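Local coordinates for protein Vv2_1132 (Vibrio vulnificus CMCP6, PDB 5Y9S) that probably regulates transcription as a tetrameric LysR-type regulator, pairing a helix-turn-helix DNA-binding region with a domain of the substrate-binding type, at residues Thr199-Leu211 with Met241-Met253. Sequence-based numbering, arbitrary orientation.
Sequences TIPYLSYSEHTFL and MAIGGAGVAWVPM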
ATOM      1  N   THR D 199      45.460 -11.565 -25.817  1.00 61.00           N
ATOM      2  CA  THR D 199      44.338 -11.223 -24.948  1.00 55.95           C
ATOM      3  C   THR D 199      43.483 -10.171 -25.648  1.00 55.35           C
ATOM      4  O   THR D 199      43.957  -9.063 -25.938  1.00 50.95           O
ATOM      5  CB  THR D 199      44.829 -10.709 -23.592  1.00 52.68           C
ATOM      6  OG1 THR D 199      45.184 -11.818 -22.750  1.00 55.83           O
ATOM      7  CG2 THR D 199      43.751  -9.859 -22.896  1.00 37.13           C
ATOM      8  N   ILE D 200      42.235 -10.515 -25.918  1.00 51.75           N
ATOM      9  CA  ILE D 200      41.363  -9.754 -26.809  1.00 47.35           C
ATOM     10  C   ILE D 200      40.244  -9.147 -25.981  1.00 42.30           C
ATOM     11  O   ILE D 200      39.570  -9.879 -25.247  1.00 40.45           O
ATOM     12  CB  ILE D 200      40.772 -10.638 -27.918  1.00 50.05           C
ATOM     13  CG1 ILE D 200      41.784 -11.705 -28.340  1.00 51.45           C
ATOM     14  CG2 ILE D 200      40.334  -9.778 -29.072  1.00 51.67           C
ATOM     15  CD1 ILE D 200      41.230 -12.719 -29.315  1.00 49.67           C
ATOM     16  N   PRO D 201      40.001  -7.845 -26.079  1.00 33.71           N
ATOM     17  CA  PRO D 201      38.841  -7.268 -25.399  1.00 29.30           C
ATOM     18  C   PRO D 201      37.563  -7.858 -25.973  1.00 36.18           C
ATOM     19  O   PRO D 201      37.414  -8.008 -27.189  1.00 35.20           O
ATOM     20  CB  PRO D 201      38.957  -5.768 -25.691  1.00 39.50           C
ATOM     21  CG  PRO D 201      40.338  -5.569 -26.260  1.00 40.38           C
ATOM     22  CD  PRO D 201      40.701  -6.857 -26.911  1.00 40.32           C
ATOM     23  N   TYR D 202      36.640  -8.204 -25.081  1.00 33.56           N
ATOM     24  CA  TYR D 202      35.465  -8.988 -25.430  1.00 31.08           C
ATOM     25  C   TYR D 202      34.225  -8.192 -25.062  1.00 27.12           C
ATOM     26  O   TYR D 202      34.072  -7.791 -23.903  1.00 29.56           O
ATOM     27  CB  TYR D 202      35.498 -10.336 -24.708  1.00 29.48           C
ATOM     28  CG  TYR D 202      34.230 -11.151 -24.827  1.00 33.97           C
ATOM     29  CD1 TYR D 202      33.539 -11.247 -26.033  1.00 37.61           C
ATOM     30  CD2 TYR D 202      33.735 -11.843 -23.736  1.00 33.64           C
ATOM     31  CE1 TYR D 202      32.375 -12.002 -26.141  1.00 30.02           C
ATOM     32  CE2 TYR D 202      32.580 -12.610 -23.835  1.00 32.25           C
ATOM     33  CZ  TYR D 202      31.906 -12.679 -25.035  1.00 34.47           C
ATOM     34  OH  TYR D 202      30.757 -13.432 -25.115  1.00 50.48           O
ATOM     35  N   LEU D 203      33.351  -7.954 -26.049  1.00 28.80           N
ATOM     36  CA  LEU D 203      32.083  -7.245 -25.850  1.00 27.94           C
ATOM     37  C   LEU D 203      30.969  -8.288 -25.790  1.00 25.96           C
ATOM     38  O   LEU D 203      30.616  -8.880 -26.813  1.00 22.34           O
ATOM     39  CB  LEU D 203      31.828  -6.239 -26.973  1.00 21.66           C
ATOM     40  CG  LEU D 203      33.010  -5.417 -27.493  1.00 27.94           C
ATOM     41  CD1 LEU D 203      32.778  -4.987 -28.954  1.00 31.11           C
ATOM     42  CD2 LEU D 203      33.233  -4.202 -26.616  1.00 20.60           C
ATOM     43  N   SER D 204      30.410  -8.500 -24.603  1.00 26.61           N
ATOM     44  CA  SER D 204      29.651  -9.704 -24.292  1.00 25.95           C
ATOM     45  C   SER D 204      28.195  -9.392 -23.957  1.00 23.93           C
ATOM     46  O   SER D 204      27.809  -8.244 -23.703  1.00 29.65           O
ATOM     47  CB  SER D 204      30.279 -10.438 -23.109  1.00 18.36           C
ATOM     48  OG  SER D 204      30.058  -9.696 -21.925  1.00 29.90           O
ATOM     49  N   TYR D 205      27.384 -10.449 -23.926  1.00 20.47           N
ATOM     50  CA  TYR D 205      25.986 -10.328 -23.540  1.00 22.27           C
ATOM     51  C   TYR D 205      25.826 -10.569 -22.046  1.00 15.45           C
ATOM     52  O   TYR D 205      26.595 -11.308 -21.429  1.00 20.38           O
ATOM     53  CB  TYR D 205      25.128 -11.325 -24.297  1.00 22.94           C
ATOM     54  CG  TYR D 205      24.978 -11.059 -25.777  1.00 27.10           C
ATOM     55  CD1 TYR D 205      23.955 -10.263 -26.249  1.00 16.14           C
ATOM     56  CD2 TYR D 205      25.823 -11.672 -26.708  1.00 23.69           C
ATOM     57  CE1 TYR D 205      23.778 -10.037 -27.603  1.00 16.59           C
ATOM     58  CE2 TYR D 205      25.664 -11.455 -28.054  1.00 17.47           C
ATOM     59  CZ  TYR D 205      24.639 -10.639 -28.499  1.00 27.35           C
ATOM     60  OH  TYR D 205      24.474 -10.416 -29.841  1.00 26.47           O
ATOM     61  N   SER D 206      24.830  -9.917 -21.463  1.00 23.83           N
ATOM     62  CA  SER D 206      24.461 -10.190 -20.078  1.00 14.99           C
ATOM     63  C   SER D 206      24.067 -11.651 -19.910  1.00 30.67           C
ATOM     64  O   SER D 206      23.537 -12.287 -20.827  1.00 15.03           O
ATOM     65  CB  SER D 206      23.309  -9.285 -19.660  1.00 19.89           C
ATOM     66  OG  SER D 206      23.611  -7.948 -20.030  1.00 32.38           O
ATOM     67  N   GLU D 207      24.317 -12.188 -18.718  1.00 28.35           N
ATOM     68  CA  GLU D 207      24.199 -13.632 -18.576  1.00 34.41           C
ATOM     69  C   GLU D 207      22.765 -14.110 -18.663  1.00 33.63           C
ATOM     70  O   GLU D 207      22.547 -15.313 -18.820  1.00 45.39           O
ATOM     71  CB  GLU D 207      24.828 -14.094 -17.264  1.00 40.93           C
ATOM     72  CG  GLU D 207      24.590 -13.161 -16.112  1.00 55.26           C
ATOM     73  CD  GLU D 207      25.150 -13.705 -14.822  1.00 68.81           C
ATOM     74  OE1 GLU D 207      25.092 -12.994 -13.794  1.00 67.26           O
ATOM     75  OE2 GLU D 207      25.648 -14.850 -14.842  1.00 77.41           O
ATOM     76  N   HIS D 208      21.792 -13.208 -18.606  1.00 29.67           N
ATOM     77  CA  HIS D 208      20.388 -13.593 -18.556  1.00 33.47           C
ATOM     78  C   HIS D 208      19.663 -13.307 -19.867  1.00 29.80           C
ATOM     79  O   HIS D 208      18.479 -12.963 -19.877  1.00 43.32           O
ATOM     80  CB  HIS D 208      19.714 -12.903 -17.373  1.00 42.47           C
ATOM     81  CG  HIS D 208      20.380 -13.198 -16.061  1.00 44.65           C
ATOM     82  ND1 HIS D 208      20.481 -14.478 -15.550  1.00 42.40           N
ATOM     83  CD2 HIS D 208      21.009 -12.389 -15.174  1.00 43.47           C
ATOM     84  CE1 HIS D 208      21.135 -14.442 -14.402  1.00 37.97           C
ATOM     85  NE2 HIS D 208      21.464 -13.187 -14.149  1.00 43.93           N
ATOM     86  N   THR D 209      20.365 -13.451 -20.974  1.00 27.75           N
ATOM     87  CA  THR D 209      19.806 -13.311 -22.305  1.00 21.36           C
ATOM     88  C   THR D 209      19.892 -14.654 -23.009  1.00 19.65           C
ATOM     89  O   THR D 209      20.721 -15.501 -22.673  1.00 23.02           O
ATOM     90  CB  THR D 209      20.584 -12.275 -23.112  1.00 18.47           C
ATOM     91  OG1 THR D 209      21.950 -12.706 -23.220  1.00 18.20           O
ATOM     92  CG2 THR D 209      20.554 -10.937 -22.422  1.00 30.27           C
ATOM     93  N   PHE D 210      19.070 -14.832 -24.035  1.00 14.51           N
ATOM     94  CA  PHE D 210      19.236 -16.037 -24.836  1.00 29.64           C
ATOM     95  C   PHE D 210      20.635 -16.114 -25.450  1.00 36.18           C
ATOM     96  O   PHE D 210      21.262 -17.185 -25.456  1.00 37.12           O
ATOM     97  CB  PHE D 210      18.196 -16.111 -25.941  1.00 23.97           C
ATOM     98  CG  PHE D 210      18.443 -17.239 -26.891  1.00 50.79           C
ATOM     99  CD1 PHE D 210      18.096 -18.535 -26.536  1.00 59.98           C
ATOM    100  CD2 PHE D 210      19.062 -17.027 -28.115  1.00 57.63           C
ATOM    101  CE1 PHE D 210      18.334 -19.590 -27.385  1.00 59.99           C
ATOM    102  CE2 PHE D 210      19.289 -18.092 -28.987  1.00 62.52           C
ATOM    103  CZ  PHE D 210      18.910 -19.369 -28.624  1.00 64.01           C
ATOM    104  N   LEU D 211      21.147 -14.990 -25.971  1.00 22.34           N
ATOM    105  CA  LEU D 211      22.372 -15.081 -26.762  1.00 25.28           C
ATOM    106  C   LEU D 211      23.571 -15.430 -25.904  1.00 30.52           C
ATOM    107  O   LEU D 211      24.504 -16.075 -26.387  1.00 37.55           O
ATOM    108  CB  LEU D 211      22.612 -13.785 -27.550  1.00 25.53           C
ATOM    109  CG  LEU D 211      21.511 -13.568 -28.591  1.00 28.73           C
ATOM    110  CD1 LEU D 211      21.565 -12.175 -29.172  1.00 26.06           C
ATOM    111  CD2 LEU D 211      21.642 -14.624 -29.655  1.00 20.44           C
ATOM    112  N   MET D 241      29.793  -0.491 -30.243  1.00 28.76           N
ATOM    113  CA  MET D 241      31.083  -0.668 -29.586  1.00 22.23           C
ATOM    114  C   MET D 241      32.091  -1.311 -30.522  1.00 27.87           C
ATOM    115  O   MET D 241      33.266  -0.921 -30.551  1.00 35.83           O
ATOM    116  CB  MET D 241      30.905  -1.538 -28.340  1.00 22.59           C
ATOM    117  CG  MET D 241      30.305  -0.826 -27.121  1.00 31.87           C
ATOM    118  SD  MET D 241      30.994   0.827 -26.854  1.00 31.80           S
ATOM    119  CE  MET D 241      32.244   0.419 -25.673  1.00 20.59           C
ATOM    120  N   ALA D 242      31.666  -2.336 -31.265  1.00 21.96           N
ATOM    121  CA  ALA D 242      32.626  -3.031 -32.111  1.00 26.20           C
ATOM    122  C   ALA D 242      33.108  -2.128 -33.241  1.00 27.88           C
ATOM    123  O   ALA D 242      34.296  -2.144 -33.597  1.00 24.48           O
ATOM    124  CB  ALA D 242      32.011  -4.318 -32.650  1.00 24.66           C
ATOM    125  N   ILE D 243      32.204  -1.319 -33.801  1.00 23.63           N
ATOM    126  CA  ILE D 243      32.601  -0.425 -34.891  1.00 28.96           C
ATOM    127  C   ILE D 243      33.721   0.490 -34.428  1.00 32.14           C
ATOM    128  O   ILE D 243      34.678   0.751 -35.166  1.00 31.69           O
ATOM    129  CB  ILE D 243      31.397   0.393 -35.392  1.00 28.08           C
ATOM    130  CG1 ILE D 243      30.384  -0.481 -36.124  1.00 24.12           C
ATOM    131  CG2 ILE D 243      31.855   1.552 -36.279  1.00 25.45           C
ATOM    132  CD1 ILE D 243      29.194   0.334 -36.628  1.00 25.88           C
ATOM    133  N   GLY D 244      33.614   0.989 -33.195  1.00 31.90           N
ATOM    134  CA  GLY D 244      34.614   1.842 -32.599  1.00 30.27           C
ATOM    135  C   GLY D 244      35.854   1.125 -32.130  1.00 25.47           C
ATOM    136  O   GLY D 244      36.696   1.745 -31.478  1.00 30.32           O
ATOM    137  N   GLY D 245      36.003  -0.158 -32.440  1.00 25.36           N
ATOM    138  CA  GLY D 245      37.232  -0.855 -32.117  1.00 25.79           C
ATOM    139  C   GLY D 245      37.419  -1.213 -30.660  1.00 37.50           C
ATOM    140  O   GLY D 245      38.550  -1.482 -30.248  1.00 40.15           O
ATOM    141  N   ALA D 246      36.347  -1.236 -29.860  1.00 24.18           N
ATOM    142  CA  ALA D 246      36.489  -1.556 -28.451  1.00 23.63           C
ATOM    143  C   ALA D 246      36.746  -3.038 -28.197  1.00 23.63           C
ATOM    144  O   ALA D 246      37.014  -3.418 -27.051  1.00 29.25           O
ATOM    145  CB  ALA D 246      35.245  -1.093 -27.705  1.00 25.28           C
ATOM    146  N   GLY D 247      36.708  -3.879 -29.216  1.00 25.92           N
ATOM    147  CA  GLY D 247      36.935  -5.292 -29.021  1.00 26.59           C
ATOM    148  C   GLY D 247      36.083  -6.101 -29.977  1.00 33.28           C
ATOM    149  O   GLY D 247      35.454  -5.565 -30.887  1.00 26.40           O
ATOM    150  N   VAL D 248      36.066  -7.409 -29.732  1.00 23.04           N
ATOM    151  CA  VAL D 248      35.369  -8.365 -30.578  1.00 22.93           C
ATOM    152  C   VAL D 248      34.034  -8.719 -29.929  1.00 25.97           C
ATOM    153  O   VAL D 248      33.945  -8.906 -28.707  1.00 21.37           O
ATOM    154  CB  VAL D 248      36.250  -9.612 -30.814  1.00 27.46           C
ATOM    155  CG1 VAL D 248      36.658 -10.219 -29.501  1.00 23.17           C
ATOM    156  CG2 VAL D 248      35.545 -10.638 -31.687  1.00 23.43           C
ATOM    157  N   ALA D 249      32.984  -8.756 -30.744  1.00 21.70           N
ATOM    158  CA  ALA D 249      31.638  -9.132 -30.328  1.00 23.32           C
ATOM    159  C   ALA D 249      31.143 -10.294 -31.180  1.00 30.36           C
ATOM    160  O   ALA D 249      31.432 -10.361 -32.383  1.00 21.63           O
ATOM    161  CB  ALA D 249      30.673  -7.946 -30.460  1.00 20.49           C
ATOM    162  N   TRP D 250      30.418 -11.220 -30.549  1.00 23.49           N
ATOM    163  CA  TRP D 250      29.663 -12.250 -31.262  1.00 20.40           C
ATOM    164  C   TRP D 250      28.231 -11.745 -31.416  1.00 19.85           C
ATOM    165  O   TRP D 250      27.553 -11.470 -30.417  1.00 19.13           O
ATOM    166  CB  TRP D 250      29.696 -13.597 -30.521  1.00 20.19           C
ATOM    167  CG  TRP D 250      30.864 -14.512 -30.939  1.00 25.97           C
ATOM    168  CD1 TRP D 250      30.806 -15.613 -31.758  1.00 27.58           C
ATOM    169  CD2 TRP D 250      32.240 -14.370 -30.564  1.00 21.43           C
ATOM    170  NE1 TRP D 250      32.064 -16.150 -31.916  1.00 33.99           N
ATOM    171  CE2 TRP D 250      32.957 -15.413 -31.183  1.00 27.29           C
ATOM    172  CE3 TRP D 250      32.935 -13.461 -29.763  1.00 24.52           C
ATOM    173  CZ2 TRP D 250      34.336 -15.568 -31.027  1.00 22.78           C
ATOM    174  CZ3 TRP D 250      34.312 -13.621 -29.602  1.00 22.01           C
ATOM    175  CH2 TRP D 250      34.991 -14.655 -30.233  1.00 22.71           C
ATOM    176  N   VAL D 251      27.788 -11.594 -32.661  1.00 20.23           N
ATOM    177  CA  VAL D 251      26.484 -10.998 -32.957  1.00 19.85           C
ATOM    178  C   VAL D 251      25.830 -11.758 -34.095  1.00 26.22           C
ATOM    179  O   VAL D 251      26.492 -12.312 -34.985  1.00 20.90           O
ATOM    180  CB  VAL D 251      26.598  -9.507 -33.346  1.00 27.92           C
ATOM    181  CG1 VAL D 251      27.123  -8.678 -32.188  1.00 20.91           C
ATOM    182  CG2 VAL D 251      27.465  -9.336 -34.608  1.00 21.00           C
ATOM    183  N   PRO D 252      24.505 -11.795 -34.084  1.00 25.64           N
ATOM    184  CA  PRO D 252      23.773 -12.451 -35.172  1.00 25.13           C
ATOM    185  C   PRO D 252      24.021 -11.741 -36.492  1.00 20.84           C
ATOM    186  O   PRO D 252      24.136 -10.517 -36.539  1.00 20.85           O
ATOM    187  CB  PRO D 252      22.308 -12.326 -34.733  1.00 23.96           C
ATOM    188  CG  PRO D 252      22.375 -12.203 -33.257  1.00 25.35           C
ATOM    189  CD  PRO D 252      23.633 -11.450 -32.952  1.00 21.34           C
ATOM    190  N   MET D 253      24.108 -12.528 -37.569  1.00 21.50           N
ATOM    191  CA  MET D 253      24.324 -11.930 -38.884  1.00 24.65           C
ATOM    192  C   MET D 253      23.292 -10.862 -39.193  1.00 22.10           C
ATOM    193  O   MET D 253      23.631  -9.826 -39.760  1.00 24.41           O
ATOM    194  CB  MET D 253      24.299 -12.992 -40.000  1.00 22.98           C
ATOM    195  CG  MET D 253      25.586 -13.763 -40.201  1.00 26.72           C
ATOM    196  SD  MET D 253      26.855 -12.716 -40.912  1.00 34.61           S
ATOM    197  CE  MET D 253      26.179 -12.233 -42.480  1.00 37.06           C
TER
HETATM  198  O   HOH W   1      29.217 -10.946 -28.072  1.00 20.52           O
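The Tyr205 ring turns its edge to the backbone carbonyl of Trp250, CE2 lying 3.0 Å from Trp250 O near the ring plane, while CB of Leu211 sits over the centre of one face. Tyr205 OH makes a weak bond at most to Trp250 O, has Ser235 OG as its stronger partner, and lies 3.4 Å from Pro252 CD. Tyr202 likewise presents an edge to Val248 O, and Ser204 CB lies off-centre over one face; with CG anti to the backbone N (chi1 171°), the ring rises from the sheet and leans toward the C-terminal end of its strand, where CE1 meets Trp250 CE3 at 3.9 Å, the two side chains crossing at about a right angle. Within the LysR substrate-binding domain, strand 199-205 lies between the parallel strands 225-232 and 248-252, which helix 235-243 links in a beta-alpha-beta crossover. Val248 N donates to Pro201 O at 2.9 Å and Leu203 N to Val248 O nearly straight, at 178°. Farther along the strands part, and a water bridges them, donating to Leu203 O and accepting from Trp250 N. On the side of the sheet away from Tyr202, Leu203 spreads its two methyls: CD2 against Ala246 CB and Met241 CB, CD1 against CB of Ala242 and Ala249 and 3.4 Å from Gly247 O. A Schellman motif with Gly245 at C-prime ends the helix and leads into Gly247, whose CA packs 3.3 Å from Pro201 O.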